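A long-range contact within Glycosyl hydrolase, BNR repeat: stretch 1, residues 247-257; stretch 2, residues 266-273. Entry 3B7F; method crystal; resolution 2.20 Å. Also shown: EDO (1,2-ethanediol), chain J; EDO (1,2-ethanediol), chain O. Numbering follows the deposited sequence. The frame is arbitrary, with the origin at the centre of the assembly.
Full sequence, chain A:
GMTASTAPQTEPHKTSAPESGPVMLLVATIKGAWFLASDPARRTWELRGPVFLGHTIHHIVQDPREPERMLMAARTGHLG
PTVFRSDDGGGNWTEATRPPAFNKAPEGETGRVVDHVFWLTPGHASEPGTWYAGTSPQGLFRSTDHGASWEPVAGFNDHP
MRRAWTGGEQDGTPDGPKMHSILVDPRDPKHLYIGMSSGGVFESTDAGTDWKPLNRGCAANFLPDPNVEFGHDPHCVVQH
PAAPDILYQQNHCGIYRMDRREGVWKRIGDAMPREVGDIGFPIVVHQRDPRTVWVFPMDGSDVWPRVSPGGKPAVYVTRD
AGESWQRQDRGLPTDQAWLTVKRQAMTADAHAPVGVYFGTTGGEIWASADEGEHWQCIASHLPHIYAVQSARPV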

# COMPACT_ATOMS: atom_id res chain seq x y z
N LEU A 247 -8.86 10.58 5.10
CA LEU A 247 -8.26 9.67 4.13
C LEU A 247 -7.36 10.48 3.19
O LEU A 247 -7.65 11.63 2.88
CB LEU A 247 -9.31 8.92 3.29
CG LEU A 247 -10.03 7.72 3.91
CD1 LEU A 247 -10.67 8.06 5.22
CD2 LEU A 247 -11.08 7.19 2.94
N TYR A 248 -6.24 9.88 2.80
CA TYR A 248 -5.34 10.48 1.81
C TYR A 248 -5.15 9.48 0.70
O TYR A 248 -5.24 8.27 0.92
CB TYR A 248 -4.00 10.88 2.40
CG TYR A 248 -4.02 12.07 3.36
CD1 TYR A 248 -4.22 11.88 4.72
CD2 TYR A 248 -3.75 13.37 2.90
CE1 TYR A 248 -4.19 12.96 5.60
CE2 TYR A 248 -3.69 14.44 3.79
CZ TYR A 248 -3.93 14.23 5.14
OH TYR A 248 -3.91 15.27 6.04
N GLN A 249 -4.98 9.96 -0.53
CA GLN A 249 -4.62 9.05 -1.60
C GLN A 249 -3.64 9.65 -2.60
O GLN A 249 -3.65 10.86 -2.84
CB GLN A 249 -5.85 8.48 -2.36
CG GLN A 249 -6.69 9.50 -3.14
CD GLN A 249 -7.50 8.86 -4.24
OE1 GLN A 249 -6.94 8.24 -5.13
NE2 GLN A 249 -8.82 9.05 -4.21
N GLN A 250 -2.79 8.78 -3.14
CA GLN A 250 -1.95 9.08 -4.29
C GLN A 250 -2.71 8.41 -5.42
O GLN A 250 -2.95 7.21 -5.39
CB GLN A 250 -0.54 8.49 -4.18
CG GLN A 250 0.29 8.70 -5.42
CD GLN A 250 0.61 10.16 -5.77
OE1 GLN A 250 1.60 10.72 -5.29
NE2 GLN A 250 -0.18 10.75 -6.69
N ASN A 251 -3.13 9.20 -6.40
CA ASN A 251 -3.90 8.75 -7.54
C ASN A 251 -3.04 8.98 -8.78
O ASN A 251 -2.08 9.77 -8.77
CB ASN A 251 -5.21 9.58 -7.58
CG ASN A 251 -6.28 9.04 -8.53
OD1 ASN A 251 -6.25 9.33 -9.72
ND2 ASN A 251 -7.31 8.38 -7.98
N HIS A 252 -3.42 8.30 -9.86
CA HIS A 252 -2.81 8.57 -11.18
C HIS A 252 -3.00 10.05 -11.59
O HIS A 252 -2.22 10.58 -12.38
CB HIS A 252 -3.43 7.65 -12.24
CG HIS A 252 -2.55 7.44 -13.43
ND1 HIS A 252 -1.79 6.30 -13.58
CD2 HIS A 252 -2.29 8.22 -14.50
CE1 HIS A 252 -1.11 6.38 -14.70
NE2 HIS A 252 -1.38 7.54 -15.28
N CYS A 253 -4.06 10.68 -11.05
CA CYS A 253 -4.44 12.07 -11.30
C CYS A 253 -4.37 12.95 -10.06
O CYS A 253 -5.21 13.80 -9.86
CB CYS A 253 -5.83 12.13 -11.95
SG CYS A 253 -5.91 11.12 -13.46
N GLY A 254 -3.36 12.71 -9.22
CA GLY A 254 -3.06 13.61 -8.14
C GLY A 254 -3.05 13.07 -6.73
O GLY A 254 -3.36 11.90 -6.51
N ILE A 255 -2.64 13.95 -5.82
CA ILE A 255 -2.63 13.68 -4.39
C ILE A 255 -3.91 14.33 -3.88
O ILE A 255 -4.16 15.50 -4.18
CB ILE A 255 -1.42 14.27 -3.63
CG1 ILE A 255 -0.09 13.82 -4.27
CG2 ILE A 255 -1.51 13.88 -2.14
CD1 ILE A 255 1.13 14.70 -3.85
N TYR A 256 -4.70 13.57 -3.13
CA TYR A 256 -5.95 14.04 -2.59
C TYR A 256 -6.10 13.76 -1.11
O TYR A 256 -5.55 12.81 -0.60
CB TYR A 256 -7.14 13.36 -3.30
CG TYR A 256 -7.26 13.66 -4.76
CD1 TYR A 256 -6.53 12.91 -5.69
CD2 TYR A 256 -8.07 14.68 -5.23
CE1 TYR A 256 -6.61 13.18 -7.06
CE2 TYR A 256 -8.15 14.96 -6.59
CZ TYR A 256 -7.41 14.20 -7.50
OH TYR A 256 -7.48 14.47 -8.85
N ARG A 257 -6.92 14.59 -0.47
CA ARG A 257 -7.30 14.46 0.92
C ARG A 257 -8.83 14.51 0.97
O ARG A 257 -9.46 15.34 0.31
CB ARG A 257 -6.72 15.58 1.76
CG ARG A 257 -7.01 15.45 3.25
CD ARG A 257 -6.58 16.67 3.99
NE ARG A 257 -6.95 16.59 5.41
CZ ARG A 257 -8.10 16.99 5.95
NH1 ARG A 257 -9.11 17.45 5.22
NH2 ARG A 257 -8.26 16.86 7.25
N LYS A 266 -10.31 16.37 -2.23
CA LYS A 266 -9.76 17.68 -2.59
C LYS A 266 -8.29 17.52 -2.93
O LYS A 266 -7.54 16.97 -2.14
CB LYS A 266 -9.91 18.65 -1.44
CG LYS A 266 -11.37 18.98 -1.16
CD LYS A 266 -11.49 19.99 -0.05
CE LYS A 266 -12.94 20.37 0.21
NZ LYS A 266 -12.96 21.18 1.44
N ARG A 267 -7.90 18.00 -4.12
CA ARG A 267 -6.57 17.88 -4.65
C ARG A 267 -5.52 18.80 -4.00
O ARG A 267 -5.09 19.82 -4.55
CB ARG A 267 -6.60 18.10 -6.18
CG ARG A 267 -5.34 17.55 -6.88
CD ARG A 267 -5.56 17.48 -8.38
NE ARG A 267 -4.40 16.91 -9.05
CZ ARG A 267 -4.35 16.53 -10.32
NH1 ARG A 267 -5.37 16.67 -11.14
NH2 ARG A 267 -3.23 16.03 -10.79
N ILE A 268 -5.09 18.37 -2.82
CA ILE A 268 -3.97 18.99 -2.10
C ILE A 268 -2.69 18.95 -2.90
O ILE A 268 -1.83 19.77 -2.68
CB ILE A 268 -3.74 18.37 -0.68
CG1 ILE A 268 -3.52 16.84 -0.71
CG2 ILE A 268 -4.92 18.77 0.25
CD1 ILE A 268 -3.10 16.20 0.62
N GLY A 269 -2.58 18.01 -3.85
CA GLY A 269 -1.51 18.00 -4.81
C GLY A 269 -1.35 19.24 -5.70
O GLY A 269 -0.30 19.44 -6.27
N ASP A 270 -2.38 20.07 -5.82
CA ASP A 270 -2.27 21.35 -6.52
C ASP A 270 -1.34 22.36 -5.82
O ASP A 270 -1.01 23.37 -6.43
CB ASP A 270 -3.67 21.96 -6.75
CG ASP A 270 -4.49 21.17 -7.77
OD1 ASP A 270 -3.88 20.40 -8.53
OD2 ASP A 270 -5.73 21.34 -7.85
N ALA A 271 -0.91 22.09 -4.58
CA ALA A 271 0.07 22.91 -3.89
C ALA A 271 1.49 22.51 -4.27
O ALA A 271 2.43 23.20 -3.88
CB ALA A 271 -0.11 22.83 -2.38
N MSE A 272 1.65 21.38 -4.98
CA MSE A 272 2.95 20.93 -5.44
C MSE A 272 3.53 21.85 -6.50
O MSE A 272 2.76 22.53 -7.21
CB MSE A 272 2.88 19.49 -6.01
CG MSE A 272 2.69 18.38 -4.97
SE MSE A 272 4.26 18.03 -3.87
CE MSE A 272 5.44 17.22 -5.21
N PRO A 273 4.87 21.89 -6.62
CA PRO A 273 5.45 22.75 -7.64
C PRO A 273 5.11 22.20 -9.03
O PRO A 273 5.01 20.98 -9.20
CB PRO A 273 6.96 22.67 -7.37
CG PRO A 273 7.11 22.08 -6.00
CD PRO A 273 5.93 21.17 -5.87
C1 EDO J . -11.09 19.56 8.06
O1 EDO J . -11.09 18.12 8.05
C2 EDO J . -10.66 20.19 6.72
O2 EDO J . -11.41 19.71 5.57
C1 EDO O . -7.89 22.02 -2.74
O1 EDO O . -6.91 22.14 -3.77
C2 EDO O . -7.26 21.48 -1.47
O2 EDO O . -8.01 21.81 -0.28

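Both stretches carry a glycine where a side chain would clash with the other stretch; at Gly269 the backbones themselves are close, its CA 4.5 Å from Ile255 CA. A CB on Gly269 would fall 3.0 Å from Ile255 N, and one on Gly254 would collide with Arg267 NE, besides being jammed against the preceding carbonyl at these backbone angles. The example illustrates a general principle: a short antiparallel pairing can pass into a helical turn without abandoning its neighbour strand. Arg257 and Lys266 form the hydrogen-bonded pair, with Arg257 N donating to Lys266 O (3.0 Å) and Lys266 N to Arg257 O (2.9 Å). The 3-10 segment of residues 268-271 then takes over, and Gly269 N donates to Ile255 O at 3.0 Å, while Arg267 CA adds a CA-H...O contact to that same oxygen at 3.4 Å.

Side chains fill the space around this backbone core. Ile268 meets two partners by apolar packing: its CG1 lies 3.9 Å from Ile255 CG2, and its CD1 reaches the edge of the Tyr248 ring, 3.7 Å from CE2. Met272, present as selenomethionine, extends the apolar patch, its CG 4.2 Å from Ile255 CD1. The aliphatic part of Arg267 crosses the Tyr256 ring, where CG sits over one face, 4.2 Å from the ring centroid, in a CH-pi contact.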